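Local coordinates for protein 1-deoxy-D-xylulose 5-phosphate reductoisomerase (Zymomonas mobilis, PDB 1R0K) that catalyses the NADPH-dependent rearrangement and reduction of 1-deoxy-D-xylulose 5-phosphate to 2-C-methyl-D-erythritol 4-phosphate, a step of isoprenoid biosynthesis, as a divalent-metal-requiring homodimer, at residues D265-I270 with E281-S286; G319-V324 with K352-Y357; A328-V333 with E374-A379. All blocks are in the same frame, centred on the assembly; numbering follows the deposited sequence.

How the contacts relate
Along the chain from the N terminus, contact 1 comes first and closes a short loop: helix 267-275 runs out, and the chain returns as 281-286 to lie against the start of that helix. Contact 2 opens later, at the beginning of helix 321-337, and closes when the end of helix 345-356 comes back to it. Before that happens contact 3 has opened further along helix 321-337, and it closes on helix 365-385, so contacts 2 and 3 cross. These two share a helix and touch, Thr353 meeting both Ala328 and Ala379. Contact 1 lies on the opposite side of the chain's centre, about 37 Å from contact 2 between centres, beside the second subunit.

Contact 1: D265-I270 with E281-S286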
loop_
_atom_site.group_PDB
_atom_site.type_symbol
_atom_site.label_atom_id
_atom_site.label_comp_id
_atom_site.label_asym_id
_atom_site.label_seq_id
_atom_site.Cartn_x
_atom_site.Cartn_y
_atom_site.Cartn_z
ATOM N N ASP B 265 11.842 9.892 7.428
ATOM C CA ASP B 265 13.128 9.946 6.727
ATOM C C ASP B 265 12.934 10.066 5.213
ATOM O O ASP B 265 12.373 9.170 4.574
ATOM C CB ASP B 265 13.934 8.684 7.031
ATOM C CG ASP B 265 15.421 8.855 6.768
ATOM O OD1 ASP B 265 15.790 9.471 5.746
ATOM O OD2 ASP B 265 16.221 8.356 7.588
ATOM N N MET B 266 13.419 11.162 4.638
ATOM C CA MET B 266 13.272 11.383 3.206
ATOM C C MET B 266 14.095 10.421 2.357
ATOM O O MET B 266 13.941 10.382 1.138
ATOM C CB MET B 266 13.624 12.830 2.853
ATOM C CG MET B 266 12.548 13.840 3.236
ATOM S SD MET B 266 10.946 13.472 2.462
ATOM C CE MET B 266 11.310 13.780 0.711
ATOM N N ARG B 267 14.976 9.648 2.988
ATOM C CA ARG B 267 15.767 8.688 2.225
ATOM C C ARG B 267 14.877 7.549 1.735
ATOM O O ARG B 267 15.240 6.824 0.813
ATOM C CB ARG B 267 16.931 8.136 3.061
ATOM C CG ARG B 267 18.097 9.118 3.169
ATOM C CD ARG B 267 19.199 8.614 4.084
ATOM N NE ARG B 267 18.735 8.486 5.463
ATOM C CZ ARG B 267 19.526 8.203 6.493
ATOM N NH1 ARG B 267 20.829 8.026 6.296
ATOM N NH2 ARG B 267 19.016 8.079 7.715
ATOM N N THR B 268 13.706 7.390 2.345
ATOM C CA THR B 268 12.805 6.330 1.904
ATOM C C THR B 268 12.241 6.688 0.529
ATOM O O THR B 268 12.382 5.917 -0.413
ATOM C CB THR B 268 11.670 6.078 2.921
ATOM O OG1 THR B 268 12.230 5.498 4.107
ATOM C CG2 THR B 268 10.624 5.119 2.339
ATOM N N PRO B 269 11.588 7.855 0.394
ATOM C CA PRO B 269 11.070 8.185 -0.939
ATOM C C PRO B 269 12.208 8.415 -1.948
ATOM O O PRO B 269 12.096 8.038 -3.111
ATOM C CB PRO B 269 10.229 9.445 -0.690
ATOM C CG PRO B 269 10.869 10.052 0.547
ATOM C CD PRO B 269 11.105 8.823 1.394
ATOM N N ILE B 270 13.306 9.027 -1.507
ATOM C CA ILE B 270 14.427 9.260 -2.416
ATOM C C ILE B 270 14.974 7.903 -2.846
ATOM O O ILE B 270 15.187 7.659 -4.032
ATOM C CB ILE B 270 15.562 10.092 -1.747
ATOM C CG1 ILE B 270 15.087 11.524 -1.494
ATOM C CG2 ILE B 270 16.796 10.127 -2.650
ATOM C CD1 ILE B 270 16.068 12.366 -0.701
ATOM N N GLU B 281 18.312 -0.711 -0.108
ATOM C CA GLU B 281 18.229 -0.519 1.320
ATOM C C GLU B 281 18.631 0.919 1.648
ATOM O O GLU B 281 19.415 1.535 0.921
ATOM C CB GLU B 281 19.158 -1.500 2.036
ATOM C CG GLU B 281 19.105 -1.382 3.546
ATOM C CD GLU B 281 19.682 -2.590 4.241
ATOM O OE1 GLU B 281 20.848 -2.936 3.956
ATOM O OE2 GLU B 281 18.968 -3.191 5.073
ATOM N N THR B 282 18.044 1.472 2.702
ATOM C CA THR B 282 18.401 2.814 3.164
ATOM C C THR B 282 18.416 2.683 4.678
ATOM O O THR B 282 17.896 1.713 5.223
ATOM C CB THR B 282 17.369 3.909 2.781
ATOM O OG1 THR B 282 16.230 3.821 3.643
ATOM C CG2 THR B 282 16.926 3.759 1.327
ATOM N N PRO B 283 19.038 3.637 5.380
ATOM C CA PRO B 283 19.043 3.504 6.840
ATOM C C PRO B 283 17.798 4.086 7.504
ATOM O O PRO B 283 17.747 4.232 8.717
ATOM C CB PRO B 283 20.328 4.217 7.249
ATOM C CG PRO B 283 20.489 5.253 6.205
ATOM C CD PRO B 283 20.076 4.576 4.920
ATOM N N ALA B 284 16.784 4.407 6.706
ATOM C CA ALA B 284 15.547 4.959 7.256
ATOM C C ALA B 284 15.009 4.045 8.359
ATOM O O ALA B 284 15.050 2.819 8.243
ATOM C CB ALA B 284 14.503 5.121 6.152
ATOM N N GLU B 285 14.503 4.647 9.425
ATOM C CA GLU B 285 13.967 3.891 10.547
ATOM C C GLU B 285 12.649 3.192 10.207
ATOM O O GLU B 285 11.803 3.742 9.497
ATOM C CB GLU B 285 13.768 4.827 11.742
ATOM C CG GLU B 285 13.127 4.172 12.953
ATOM C CD GLU B 285 13.093 5.091 14.163
ATOM O OE1 GLU B 285 12.580 6.225 14.047
ATOM O OE2 GLU B 285 13.577 4.676 15.236
ATOM N N SER B 286 12.493 1.971 10.714
ATOM C CA SER B 286 11.280 1.189 10.505
ATOM C C SER B 286 10.222 1.689 11.481
ATOM O O SER B 286 10.434 1.677 12.695
ATOM C CB SER B 286 11.543 -0.293 10.769
ATOM O OG SER B 286 12.459 -0.825 9.837
HETATM O O HOH W 1 15.228 7.513 9.950
#
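Asp265 packs its CB against the methyl of Ala284, 3.7 Å from CB to CB, with CG held anti to the backbone N (chi1 -160°). Its carboxylate mostly serves its own segment. OD1 takes the backbone N of Arg267 at 2.9 Å on its anti side, capping the turn into helix 267-275, and NE of the same arginine on its syn side. OD2 uses its syn lone pair for Arg267 NH2 at 2.8 Å, completing a side-on salt bridge that sets the acid at the edge of the guanidinium, nearly in its plane, and limits its rotation. A water donates to Asp265 OD2 at 2.7 Å and accepts from Glu285 N, bridging the segments.

Pro283 crosses Arg267 at about a right angle, its CG and CD over one guanidinium face; how close is doubtful. NH1 forms a salt bridge with Asp22 on helix 15-25 of the NADPH-binding domain. An alanine here would probably leave Asp22 and the Asp265 carboxylate without their cationic mate. The backbone also takes part: Arg267 O lies 3.5 Å from Thr282 CG2.

Thr268 brings OG1 to 3.1 Å from Ala284 CB. This hydroxyl and Thr282 OG1, which closes an ST turn with Ala284 N, both bond Asp254 O of the second subunit. With no direct hydrogen bond across the segments, packing, one bridging water and a shared dimer partner join them.

Contact 2: G319-V324 with K352-Y357; sequences GARPAV and KTLDHY
Val324 reaches across from the first turn of helix 321-337 to the last turn of helix 345-356 and the residue that follows it, and its three side-chain carbons each find a neighbour there. CB comes first, 4.0 Å from Leu354 CD2. From CB the two methyls part. CG1, anti to the backbone N (chi1 173°), meets two residues of the partner helix: it lies 3.9 Å from Leu354 CD2 and 4.0 Å from Thr353 CG2, with the carbonyl oxygen of Tyr357 close by as well. CG2 takes the other direction, toward the aromatic ring of Tyr357, where it sits 3.8 Å from CD2 and is also near CE2. The approach to that ring is slanted. Val324 and Leu354 run past one another in opposite senses, while CG2 meets the tyrosine ring.

This is helix-to-helix packing within the C-terminal helical bundle, which in this enzyme family is built from four helices: here 307-317, 321-337, 345-356 and 365-385. All the interactions between the two segments are apolar or van der Waals; no hydrogen bond crosses.

Leu354 does a second job with the same methyl. CD2 also presses on the backbone of helix 321-337, 3.4 Å from Arg321 O, and comes within 4.3 Å of Arg321 CG. Ser314 of helix 307-317 touches both Leu354 and Arg321, so a third helix borders this side. Thr353 turns its methyl to Val324 while its hydroxyl is hydrogen-bonded to Ile349 O in its own helix. Tyr357, the first residue to leave helical geometry, also leans its side chain on Glu374 of helix 365-385.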
loop_
_atom_site.group_PDB
_atom_site.type_symbol
_atom_site.label_atom_id
_atom_site.label_comp_id
_atom_site.label_asym_id
_atom_site.label_seq_id
_atom_site.Cartn_x
_atom_site.Cartn_y
_atom_site.Cartn_z
ATOM N N GLY B 319 -4.989 26.427 -17.100
ATOM C CA GLY B 319 -4.266 27.536 -17.689
ATOM C C GLY B 319 -3.166 28.063 -16.785
ATOM O O GLY B 319 -2.409 27.296 -16.189
ATOM N N ALA B 320 -3.086 29.382 -16.672
ATOM C CA ALA B 320 -2.062 30.014 -15.853
ATOM C C ALA B 320 -2.461 30.217 -14.393
ATOM O O ALA B 320 -1.670 30.732 -13.602
ATOM C CB ALA B 320 -1.677 31.353 -16.470
ATOM N N ARG B 321 -3.677 29.818 -14.033
ATOM C CA ARG B 321 -4.157 29.999 -12.662
ATOM C C ARG B 321 -3.214 29.476 -11.576
ATOM O O ARG B 321 -2.874 30.200 -10.642
ATOM C CB ARG B 321 -5.543 29.369 -12.491
ATOM C CG ARG B 321 -6.704 30.355 -12.617
ATOM C CD ARG B 321 -6.803 30.965 -14.009
ATOM N NE ARG B 321 -8.044 31.722 -14.183
ATOM C CZ ARG B 321 -8.446 32.251 -15.337
ATOM N NH1 ARG B 321 -7.705 32.112 -16.430
ATOM N NH2 ARG B 321 -9.595 32.913 -15.405
ATOM N N PRO B 322 -2.787 28.209 -11.675
ATOM C CA PRO B 322 -1.880 27.677 -10.651
ATOM C C PRO B 322 -0.603 28.512 -10.502
ATOM O O PRO B 322 -0.157 28.777 -9.390
ATOM C CB PRO B 322 -1.607 26.261 -11.147
ATOM C CG PRO B 322 -2.921 25.892 -11.803
ATOM C CD PRO B 322 -3.217 27.144 -12.599
ATOM N N ALA B 323 -0.018 28.929 -11.622
ATOM C CA ALA B 323 1.194 29.736 -11.565
ATOM C C ALA B 323 0.895 31.071 -10.886
ATOM O O ALA B 323 1.688 31.562 -10.077
ATOM C CB ALA B 323 1.743 29.973 -12.979
ATOM N N VAL B 324 -0.250 31.658 -11.218
ATOM C CA VAL B 324 -0.640 32.938 -10.632
ATOM C C VAL B 324 -0.847 32.778 -9.138
ATOM O O VAL B 324 -0.402 33.608 -8.351
ATOM C CB VAL B 324 -1.947 33.476 -11.269
ATOM C CG1 VAL B 324 -2.419 34.723 -10.536
ATOM C CG2 VAL B 324 -1.711 33.785 -12.741
ATOM N N LYS B 352 -7.749 37.527 -4.509
ATOM C CA LYS B 352 -7.920 38.766 -5.265
ATOM C C LYS B 352 -7.062 38.771 -6.523
ATOM O O LYS B 352 -7.524 39.152 -7.599
ATOM C CB LYS B 352 -7.563 39.980 -4.403
ATOM C CG LYS B 352 -8.593 40.313 -3.335
ATOM C CD LYS B 352 -8.170 41.530 -2.525
ATOM C CE LYS B 352 -9.197 41.895 -1.465
ATOM N NZ LYS B 352 -10.519 42.253 -2.061
ATOM N N THR B 353 -5.809 38.349 -6.384
ATOM C CA THR B 353 -4.902 38.305 -7.525
ATOM C C THR B 353 -5.437 37.339 -8.590
ATOM O O THR B 353 -5.434 37.654 -9.778
ATOM C CB THR B 353 -3.487 37.867 -7.093
ATOM O OG1 THR B 353 -3.042 38.708 -6.023
ATOM C CG2 THR B 353 -2.506 37.990 -8.258
ATOM N N LEU B 354 -5.911 36.174 -8.161
ATOM C CA LEU B 354 -6.447 35.183 -9.087
ATOM C C LEU B 354 -7.635 35.718 -9.875
ATOM O O LEU B 354 -7.866 35.302 -11.011
ATOM C CB LEU B 354 -6.870 33.918 -8.340
ATOM C CG LEU B 354 -5.757 32.958 -7.913
ATOM C CD1 LEU B 354 -6.328 31.892 -6.997
ATOM C CD2 LEU B 354 -5.123 32.325 -9.151
ATOM N N ASP B 355 -8.392 36.632 -9.275
ATOM C CA ASP B 355 -9.543 37.204 -9.960
ATOM C C ASP B 355 -9.154 38.342 -10.897
ATOM O O ASP B 355 -9.723 38.486 -11.975
ATOM C CB ASP B 355 -10.575 37.733 -8.958
ATOM C CG ASP B 355 -11.252 36.628 -8.173
ATOM O OD1 ASP B 355 -11.521 35.556 -8.755
ATOM O OD2 ASP B 355 -11.536 36.842 -6.978
ATOM N N HIS B 356 -8.170 39.134 -10.489
ATOM C CA HIS B 356 -7.736 40.294 -11.265
ATOM C C HIS B 356 -6.775 40.022 -12.425
ATOM O O HIS B 356 -6.856 40.677 -13.466
ATOM C CB HIS B 356 -7.117 41.322 -10.309
ATOM C CG HIS B 356 -6.777 42.631 -10.953
ATOM N ND1 HIS B 356 -5.740 42.774 -11.851
ATOM C CD2 HIS B 356 -7.330 43.859 -10.817
ATOM C CE1 HIS B 356 -5.670 44.035 -12.240
ATOM N NE2 HIS B 356 -6.624 44.714 -11.628
ATOM N N TYR B 357 -5.868 39.066 -12.251
ATOM C CA TYR B 357 -4.891 38.754 -13.287
ATOM C C TYR B 357 -5.122 37.363 -13.859
ATOM O O TYR B 357 -4.866 36.355 -13.204
ATOM C CB TYR B 357 -3.476 38.863 -12.713
ATOM C CG TYR B 357 -2.383 38.545 -13.708
ATOM C CD1 TYR B 357 -2.294 39.227 -14.922
ATOM C CD2 TYR B 357 -1.434 37.559 -13.435
ATOM C CE1 TYR B 357 -1.284 38.929 -15.842
ATOM C CE2 TYR B 357 -0.421 37.262 -14.341
ATOM C CZ TYR B 357 -0.353 37.949 -15.541
ATOM O OH TYR B 357 0.656 37.661 -16.429
#

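Contact 3: A328-V333 with E374-A379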
loop_
_atom_site.group_PDB
_atom_site.type_symbol
_atom_site.label_atom_id
_atom_site.label_comp_id
_atom_site.label_asym_id
_atom_site.label_seq_id
_atom_site.Cartn_x
_atom_site.Cartn_y
_atom_site.Cartn_z
ATOM N N ALA B 328 1.392 34.747 -6.353
ATOM C CA ALA B 328 0.711 35.644 -5.421
ATOM C C ALA B 328 0.962 35.218 -3.979
ATOM O O ALA B 328 1.128 36.055 -3.092
ATOM C CB ALA B 328 -0.780 35.672 -5.706
ATOM N N ASN B 329 0.987 33.910 -3.740
ATOM C CA ASN B 329 1.224 33.408 -2.392
ATOM C C ASN B 329 2.621 33.801 -1.902
ATOM O O ASN B 329 2.806 34.129 -0.730
ATOM C CB ASN B 329 1.061 31.884 -2.356
ATOM C CG ASN B 329 1.143 31.329 -0.952
ATOM O OD1 ASN B 329 0.334 31.683 -0.085
ATOM N ND2 ASN B 329 2.121 30.459 -0.713
ATOM N N GLU B 330 3.604 33.772 -2.798
ATOM C CA GLU B 330 4.969 34.148 -2.430
ATOM C C GLU B 330 4.986 35.570 -1.873
ATOM O O GLU B 330 5.592 35.836 -0.838
ATOM C CB GLU B 330 5.895 34.072 -3.650
ATOM C CG GLU B 330 6.200 32.661 -4.122
ATOM C CD GLU B 330 7.297 31.985 -3.312
ATOM O OE1 GLU B 330 7.682 32.510 -2.242
ATOM O OE2 GLU B 330 7.773 30.916 -3.749
ATOM N N ILE B 331 4.315 36.477 -2.578
ATOM C CA ILE B 331 4.234 37.876 -2.184
ATOM C C ILE B 331 3.451 38.042 -0.890
ATOM O O ILE B 331 3.895 38.729 0.026
ATOM C CB ILE B 331 3.544 38.721 -3.291
ATOM C CG1 ILE B 331 4.415 38.739 -4.544
ATOM C CG2 ILE B 331 3.295 40.142 -2.803
ATOM C CD1 ILE B 331 5.730 39.465 -4.351
ATOM N N ALA B 332 2.285 37.408 -0.824
ATOM C CA ALA B 332 1.432 37.505 0.350
ATOM C C ALA B 332 2.123 36.993 1.610
ATOM O O ALA B 332 2.065 37.636 2.655
ATOM C CB ALA B 332 0.132 36.743 0.112
ATOM N N VAL B 333 2.768 35.832 1.514
ATOM C CA VAL B 333 3.470 35.266 2.663
ATOM C C VAL B 333 4.570 36.221 3.137
ATOM O O VAL B 333 4.689 36.505 4.328
ATOM C CB VAL B 333 4.085 33.884 2.310
ATOM C CG1 VAL B 333 5.014 33.415 3.414
ATOM C CG2 VAL B 333 2.970 32.865 2.101
ATOM N N GLU B 374 4.571 38.992 -13.384
ATOM C CA GLU B 374 3.399 39.853 -13.385
ATOM C C GLU B 374 2.491 39.582 -12.184
ATOM O O GLU B 374 2.016 40.519 -11.542
ATOM C CB GLU B 374 2.618 39.665 -14.688
ATOM C CG GLU B 374 1.568 40.732 -14.964
ATOM C CD GLU B 374 2.141 42.141 -14.975
ATOM O OE1 GLU B 374 3.290 42.321 -15.433
ATOM O OE2 GLU B 374 1.435 43.074 -14.537
ATOM N N ALA B 375 2.246 38.307 -11.889
ATOM C CA ALA B 375 1.398 37.946 -10.752
ATOM C C ALA B 375 1.950 38.561 -9.469
ATOM O O ALA B 375 1.195 39.070 -8.642
ATOM C CB ALA B 375 1.317 36.430 -10.614
ATOM N N ARG B 376 3.271 38.501 -9.306
ATOM C CA ARG B 376 3.941 39.068 -8.139
ATOM C C ARG B 376 3.694 40.569 -8.032
ATOM O O ARG B 376 3.434 41.096 -6.951
ATOM C CB ARG B 376 5.451 38.818 -8.217
ATOM C CG ARG B 376 5.881 37.412 -7.841
ATOM C CD ARG B 376 7.326 37.138 -8.248
ATOM N NE ARG B 376 7.798 35.865 -7.713
ATOM C CZ ARG B 376 8.241 35.697 -6.469
ATOM N NH1 ARG B 376 8.284 36.729 -5.632
ATOM N NH2 ARG B 376 8.621 34.495 -6.051
ATOM N N ILE B 377 3.793 41.264 -9.159
ATOM C CA ILE B 377 3.580 42.703 -9.172
ATOM C C ILE B 377 2.121 43.046 -8.867
ATOM O O ILE B 377 1.842 43.964 -8.099
ATOM C CB ILE B 377 3.993 43.292 -10.533
ATOM C CG1 ILE B 377 5.513 43.194 -10.682
ATOM C CG2 ILE B 377 3.525 44.738 -10.650
ATOM C CD1 ILE B 377 6.028 43.633 -12.030
ATOM N N GLN B 378 1.195 42.302 -9.462
ATOM C CA GLN B 378 -0.235 42.524 -9.245
ATOM C C GLN B 378 -0.634 42.231 -7.795
ATOM O O GLN B 378 -1.430 42.959 -7.197
ATOM C CB GLN B 378 -1.041 41.629 -10.181
ATOM C CG GLN B 378 -0.793 41.900 -11.648
ATOM C CD GLN B 378 -1.721 42.951 -12.194
ATOM O OE1 GLN B 378 -1.818 44.059 -11.653
ATOM N NE2 GLN B 378 -2.421 42.614 -13.274
ATOM N N ALA B 379 -0.085 41.156 -7.240
ATOM C CA ALA B 379 -0.378 40.781 -5.865
ATOM C C ALA B 379 0.103 41.881 -4.924
ATOM O O ALA B 379 -0.621 42.288 -4.009
ATOM C CB ALA B 379 0.307 39.453 -5.522
#
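Glu330 CB lies over one face of the Arg376 guanidinium, 4.0 Å from CZ, and Glu330 CG comes 3.6 Å from NH2. Ile331 CD1 approaches the same group at a slant, near NH1. Two helices of the C-terminal four-helix bundle, 321-337 and 365-385, meet here; the axes of 328-333 and 374-379 come within 8.3 Å, crossing at -40°. The carboxylate of Glu330 is turned only 26° from the guanidinium plane, but the charges do not quite meet: OE2 stops 4.3 Å from Arg376 NH2, beyond salt-bridge range, though the attraction probably still counts. The stronger polar partner of the arginine is Asp372, one turn back in its own helix, which takes NE in a salt bridge; Glu330 OE1 has a long, weak ion pair with Lys207.

The extended chain of Arg376 from CG to NE passes obliquely across Ile331 and carries the guanidinium to Glu330. Ile331 CG1, beside the backbone N (chi1 -66°), rests 3.8 Å from Arg376 CB and also touches the carbonyl oxygen of Arg376. The side chain of Glu330 is about 4 Å from that of Glu126, predicted to bind NADPH. Further into the interface small residues bring the backbones together: Ala379 CB sits 3.8 Å from Ala328 CA and 3.9 Å from Ala328 CB.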